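PDB 3ZYZ: beta-d-glucoside glucohydrolase from Hypocrea jecorina, which hydrolyses terminal, non-reducing beta-D-glucosyl residues of cellobiose and related beta-glucosides, releasing beta-D-glucose during cellulose degradation. Local coordinates for the beta-D-glucopyranose site. Sequence-based numbering; all coordinates share one arbitrary frame.

The beta-D-glucopyranose site. Residues 43, 61, 67, 110, 125, 158-159, 169, 201, 204, 236-237, 384, 441. With BGC (beta-D-glucopyranose), chain B.
This is the glucose-binding active site of a glycoside hydrolase family 3 beta-glucosidase. It holds beta-D-glucopyranose, the reaction product, almost wholly buried. Asp236 is the catalytic nucleophile of the family and Glu441 the acid/base. In Glu441, CG lies anti to the backbone N (chi1 -157°), and the chain runs on extended, so CB and CG serve as a spacer. CD sets the carboxylate beside BGC O1 and C2. OE2 takes the anomeric hydroxyl on its syn lone pair, 2.6 Å from BGC O1. Arg169 brings NH1 and NH2 end-on to that same OE2, with NH2 on the anti lone pair. OE1 turns to Ser384, whose backbone N and OG both meet it from above the carboxylate plane. OE1 also lies over the centre of the Arg125 guanidinium. An alanine in place of Glu441 would remove the carboxylate and would probably cost catalysis its acid/base, while loosening Arg169 and Ser384.

Across the ring, Asp236 points OD1 at the anomeric C1, with CG anti to the backbone N. Its OD2 accepts from BGC O2 on the syn lone pair. The backbone N of Trp237 holds OD1 through its anti lone pair, which helps to fix the carboxylate's rotation. The face of the Trp237 indole lies under the C5-C6 end of the sugar in a CH-pi contact, with BGC C6 3.7 Å from the five-membered ring centroid. Tyr204 OH reaches BGC O1 at 3.2 Å.

The hydroxyls O2, O3 and O4 are gripped by several polar groups, which probably helps to select glucose. Arg125 is bent at chi3 (72°) and sends NH1 to BGC O2 and NH2 to BGC O3. His159 NE2 meets BGC O3 almost straight, at 2.7 Å and 177°. Lys158 NZ bridges BGC O3 and O4 and also reaches Leu110 O. Asp61 OD1 accepts from BGC O4 at 2.7 Å through its syn lone pair. Nearby Arg67 and Lys158 would probably keep Asp61 ionised.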
ATOM      1  N   VAL A  43      -1.771 -21.169   1.196  1.00 14.50           N
ATOM      2  CA  VAL A  43      -1.407 -20.674  -0.126  1.00 14.27           C
ATOM      3  C   VAL A  43       0.007 -21.151  -0.471  1.00 14.26           C
ATOM      4  O   VAL A  43       0.251 -21.609  -1.582  1.00 13.91           O
ATOM      5  CB  VAL A  43      -1.511 -19.156  -0.214  1.00 14.38           C
ATOM      6  CG1 VAL A  43      -1.069 -18.674  -1.608  1.00 14.97           C
ATOM      7  CG2 VAL A  43      -2.939 -18.714   0.052  1.00 14.00           C
ATOM      8  N   ASP A  61      -2.046 -15.491   1.803  1.00  9.40           N
ATOM      9  CA  ASP A  61      -2.396 -14.104   1.455  1.00  9.69           C
ATOM     10  C   ASP A  61      -3.293 -13.504   2.560  1.00  9.91           C
ATOM     11  O   ASP A  61      -3.849 -14.241   3.373  1.00  9.61           O
ATOM     12  CB  ASP A  61      -3.091 -14.037   0.094  1.00 10.01           C
ATOM     13  CG  ASP A  61      -2.152 -14.360  -1.064  1.00 10.84           C
ATOM     14  OD1 ASP A  61      -1.074 -13.728  -1.133  1.00 10.65           O
ATOM     15  OD2 ASP A  61      -2.493 -15.256  -1.887  1.00  8.16           O
ATOM     16  N   ARG A  67      -6.757 -14.585   3.606  1.00 14.60           N
ATOM     17  CA  ARG A  67      -7.460 -15.119   2.425  1.00 14.75           C
ATOM     18  C   ARG A  67      -8.042 -16.487   2.668  1.00 14.74           C
ATOM     19  O   ARG A  67      -7.403 -17.329   3.298  1.00 14.68           O
ATOM     20  CB  ARG A  67      -6.513 -15.221   1.229  1.00 14.97           C
ATOM     21  CG  ARG A  67      -7.209 -15.307  -0.113  1.00 14.26           C
ATOM     22  CD  ARG A  67      -6.192 -15.448  -1.217  1.00 13.48           C
ATOM     23  NE  ARG A  67      -6.830 -15.617  -2.518  1.00 13.08           N
ATOM     24  CZ  ARG A  67      -6.177 -15.798  -3.663  1.00 12.79           C
ATOM     25  NH1 ARG A  67      -4.837 -15.849  -3.689  1.00  9.69           N
ATOM     26  NH2 ARG A  67      -6.870 -15.923  -4.781  1.00 10.87           N
ATOM     27  N   LEU A 110       1.378 -12.703   3.409  1.00  8.44           N
ATOM     28  CA  LEU A 110       2.027 -12.278   2.172  1.00  8.57           C
ATOM     29  C   LEU A 110       1.736 -10.812   1.847  1.00  8.09           C
ATOM     30  O   LEU A 110       0.948 -10.490   0.959  1.00  8.65           O
ATOM     31  CB  LEU A 110       1.646 -13.226   1.026  1.00  8.26           C
ATOM     32  CG  LEU A 110       2.041 -14.699   1.204  1.00  8.93           C
ATOM     33  CD1 LEU A 110       1.510 -15.551   0.048  1.00  9.22           C
ATOM     34  CD2 LEU A 110       3.571 -14.868   1.361  1.00  9.84           C
ATOM     35  N   ARG A 125      -2.995  -2.995  -9.494  1.00  9.61           N
ATOM     36  CA  ARG A 125      -2.785  -3.426  -8.097  1.00  9.58           C
ATOM     37  C   ARG A 125      -2.236  -2.319  -7.207  1.00  9.83           C
ATOM     38  O   ARG A 125      -1.892  -2.586  -6.062  1.00  9.82           O
ATOM     39  CB  ARG A 125      -1.816  -4.609  -7.998  1.00  9.23           C
ATOM     40  CG  ARG A 125      -2.176  -5.840  -8.805  1.00  8.84           C
ATOM     41  CD  ARG A 125      -1.194  -6.968  -8.483  1.00  7.40           C
ATOM     42  NE  ARG A 125      -1.398  -7.529  -7.153  1.00  7.88           N
ATOM     43  CZ  ARG A 125      -0.755  -8.592  -6.676  1.00  8.69           C
ATOM     44  NH1 ARG A 125       0.127  -9.226  -7.421  1.00  9.92           N
ATOM     45  NH2 ARG A 125      -1.008  -9.030  -5.454  1.00  8.69           N
ATOM     46  N   LYS A 158       6.376  -7.259  -0.528  1.00 10.47           N
ATOM     47  CA  LYS A 158       6.250  -7.579  -1.958  1.00 10.81           C
ATOM     48  C   LYS A 158       5.830  -6.320  -2.756  1.00 10.82           C
ATOM     49  O   LYS A 158       5.329  -5.385  -2.156  1.00 11.13           O
ATOM     50  CB  LYS A 158       5.276  -8.755  -2.152  1.00 10.56           C
ATOM     51  CG  LYS A 158       3.809  -8.434  -1.839  1.00 10.46           C
ATOM     52  CD  LYS A 158       2.940  -9.674  -1.882  1.00 10.28           C
ATOM     53  CE  LYS A 158       1.474  -9.300  -2.008  1.00 10.00           C
ATOM     54  NZ  LYS A 158       0.553 -10.461  -1.805  1.00 12.57           N
ATOM     55  N   HIS A 159       6.054  -6.246  -4.071  1.00 10.92           N
ATOM     56  CA  HIS A 159       6.754  -7.246  -4.878  1.00 11.09           C
ATOM     57  C   HIS A 159       8.036  -6.636  -5.368  1.00 10.77           C
ATOM     58  O   HIS A 159       8.027  -5.546  -5.950  1.00 11.19           O
ATOM     59  CB  HIS A 159       5.943  -7.643  -6.108  1.00 10.86           C
ATOM     60  CG  HIS A 159       4.547  -8.071  -5.798  1.00 11.53           C
ATOM     61  ND1 HIS A 159       3.498  -7.182  -5.731  1.00 11.95           N
ATOM     62  CD2 HIS A 159       4.023  -9.294  -5.553  1.00 11.27           C
ATOM     63  CE1 HIS A 159       2.387  -7.836  -5.447  1.00 11.79           C
ATOM     64  NE2 HIS A 159       2.680  -9.118  -5.332  1.00 13.32           N
ATOM     65  N   ARG A 169       3.008  -8.791 -16.996  1.00 12.40           N
ATOM     66  CA  ARG A 169       3.855  -8.739 -15.812  1.00 12.27           C
ATOM     67  C   ARG A 169       4.879  -9.883 -15.744  1.00 12.41           C
ATOM     68  O   ARG A 169       5.926  -9.726 -15.119  1.00 11.90           O
ATOM     69  CB  ARG A 169       2.996  -8.739 -14.552  1.00 12.35           C
ATOM     70  CG  ARG A 169       2.258 -10.029 -14.308  1.00 12.40           C
ATOM     71  CD  ARG A 169       1.428  -9.952 -13.059  1.00 11.66           C
ATOM     72  NE  ARG A 169       0.544 -11.101 -12.955  1.00 11.13           N
ATOM     73  CZ  ARG A 169       0.023 -11.522 -11.812  1.00 11.35           C
ATOM     74  NH1 ARG A 169       0.302 -10.889 -10.694  1.00  9.76           N
ATOM     75  NH2 ARG A 169      -0.772 -12.580 -11.792  1.00 10.74           N
ATOM     76  N   MET A 201       9.327 -10.831  -1.158  1.00 11.27           N
ATOM     77  CA  MET A 201       8.927 -11.643  -2.316  1.00 11.72           C
ATOM     78  C   MET A 201       9.390 -11.025  -3.640  1.00 12.50           C
ATOM     79  O   MET A 201       9.015  -9.891  -3.956  1.00 13.01           O
ATOM     80  CB  MET A 201       7.413 -11.822  -2.339  1.00 11.73           C
ATOM     81  CG  MET A 201       6.897 -12.720  -3.467  1.00 11.00           C
ATOM     82  SD  MET A 201       5.106 -12.587  -3.637  1.00 11.76           S
ATOM     83  CE  MET A 201       4.536 -13.324  -2.100  1.00  7.42           C
ATOM     84  N   TYR A 204       7.355 -10.984 -10.657  1.00 11.69           N
ATOM     85  CA  TYR A 204       7.143 -11.683 -11.926  1.00 11.24           C
ATOM     86  C   TYR A 204       7.954 -11.148 -13.099  1.00 10.97           C
ATOM     87  O   TYR A 204       8.311 -11.903 -14.002  1.00 10.90           O
ATOM     88  CB  TYR A 204       5.665 -11.578 -12.324  1.00 10.60           C
ATOM     89  CG  TYR A 204       4.783 -12.611 -11.668  1.00 11.57           C
ATOM     90  CD1 TYR A 204       5.039 -13.979 -11.836  1.00 10.74           C
ATOM     91  CD2 TYR A 204       3.681 -12.230 -10.889  1.00  9.72           C
ATOM     92  CE1 TYR A 204       4.234 -14.935 -11.247  1.00  9.95           C
ATOM     93  CE2 TYR A 204       2.870 -13.185 -10.286  1.00 11.42           C
ATOM     94  CZ  TYR A 204       3.156 -14.539 -10.473  1.00 10.25           C
ATOM     95  OH  TYR A 204       2.374 -15.497  -9.887  1.00  8.05           O
ATOM     96  N   ASP A 236       7.490 -14.854  -6.211  1.00  9.70           N
ATOM     97  CA  ASP A 236       6.068 -14.729  -6.443  1.00 10.32           C
ATOM     98  C   ASP A 236       5.642 -16.086  -7.027  1.00 10.55           C
ATOM     99  O   ASP A 236       6.494 -16.928  -7.335  1.00 10.44           O
ATOM    100  CB  ASP A 236       5.728 -13.550  -7.362  1.00 10.39           C
ATOM    101  CG  ASP A 236       4.298 -13.041  -7.142  1.00 12.47           C
ATOM    102  OD1 ASP A 236       3.385 -13.866  -6.844  1.00 13.80           O
ATOM    103  OD2 ASP A 236       4.090 -11.817  -7.243  1.00 13.26           O
ATOM    104  N   TRP A 237       4.342 -16.327  -7.127  1.00 10.99           N
ATOM    105  CA  TRP A 237       3.845 -17.680  -7.412  1.00 11.55           C
ATOM    106  C   TRP A 237       4.166 -18.162  -8.827  1.00 12.03           C
ATOM    107  O   TRP A 237       3.557 -17.725  -9.804  1.00 12.39           O
ATOM    108  CB  TRP A 237       2.354 -17.797  -7.062  1.00 11.21           C
ATOM    109  CG  TRP A 237       2.083 -18.456  -5.698  1.00 10.51           C
ATOM    110  CD1 TRP A 237       1.207 -19.466  -5.449  1.00  8.66           C
ATOM    111  CD2 TRP A 237       2.699 -18.145  -4.437  1.00 10.38           C
ATOM    112  NE1 TRP A 237       1.220 -19.796  -4.119  1.00 11.17           N
ATOM    113  CE2 TRP A 237       2.140 -19.013  -3.475  1.00 10.83           C
ATOM    114  CE3 TRP A 237       3.669 -17.224  -4.028  1.00 10.95           C
ATOM    115  CZ2 TRP A 237       2.520 -18.987  -2.127  1.00 10.68           C
ATOM    116  CZ3 TRP A 237       4.042 -17.192  -2.682  1.00 11.26           C
ATOM    117  CH2 TRP A 237       3.464 -18.069  -1.747  1.00 10.14           C
ATOM    118  N   SER A 384      -5.283 -11.802  -5.747  1.00  9.93           N
ATOM    119  CA  SER A 384      -4.769 -12.491  -4.575  1.00 10.60           C
ATOM    120  C   SER A 384      -4.844 -11.630  -3.310  1.00 10.99           C
ATOM    121  O   SER A 384      -4.786 -12.150  -2.177  1.00 10.83           O
ATOM    122  CB  SER A 384      -3.319 -12.920  -4.822  1.00 11.21           C
ATOM    123  OG  SER A 384      -2.446 -11.798  -4.825  1.00 11.76           O
ATOM    124  N   GLU A 441      -5.450  -7.741 -10.004  1.00 10.24           N
ATOM    125  CA  GLU A 441      -4.352  -8.566 -10.473  1.00 10.87           C
ATOM    126  C   GLU A 441      -4.648  -9.146 -11.842  1.00 10.91           C
ATOM    127  O   GLU A 441      -5.769  -9.607 -12.110  1.00 11.62           O
ATOM    128  CB  GLU A 441      -4.072  -9.686  -9.470  1.00 10.80           C
ATOM    129  CG  GLU A 441      -2.661 -10.230  -9.562  1.00 11.06           C
ATOM    130  CD  GLU A 441      -2.410 -11.335  -8.571  1.00 11.00           C
ATOM    131  OE1 GLU A 441      -3.031 -11.297  -7.484  1.00 11.65           O
ATOM    132  OE2 GLU A 441      -1.585 -12.226  -8.879  1.00  9.23           O
TER
HETATM  133  C2  BGC B1717       0.602 -12.571  -6.455  1.00 12.36           C
HETATM  134  C3  BGC B1717       1.166 -12.396  -5.063  1.00 11.07           C
HETATM  135  C4  BGC B1717       0.494 -13.407  -4.150  1.00 11.60           C
HETATM  136  C5  BGC B1717       0.672 -14.838  -4.690  1.00 11.78           C
HETATM  137  C6  BGC B1717       0.007 -15.891  -3.807  1.00 11.17           C
HETATM  138  C1  BGC B1717       0.691 -14.035  -6.931  1.00 14.07           C
HETATM  139  O1  BGC B1717       0.017 -14.177  -8.161  1.00 17.35           O
HETATM  140  O2  BGC B1717       1.319 -11.698  -7.298  1.00 11.43           O
HETATM  141  O3  BGC B1717       0.897 -11.071  -4.652  1.00 13.64           O
HETATM  142  O4  BGC B1717       0.989 -13.269  -2.837  1.00 10.82           O
HETATM  143  O5  BGC B1717       0.109 -14.930  -5.991  1.00 12.14           O
HETATM  144  O6  BGC B1717      -1.396 -15.789  -3.945  1.00 13.68           O
HETATM  145  O   HOH W   1      -2.607 -17.374  -5.359  1.00 16.71           O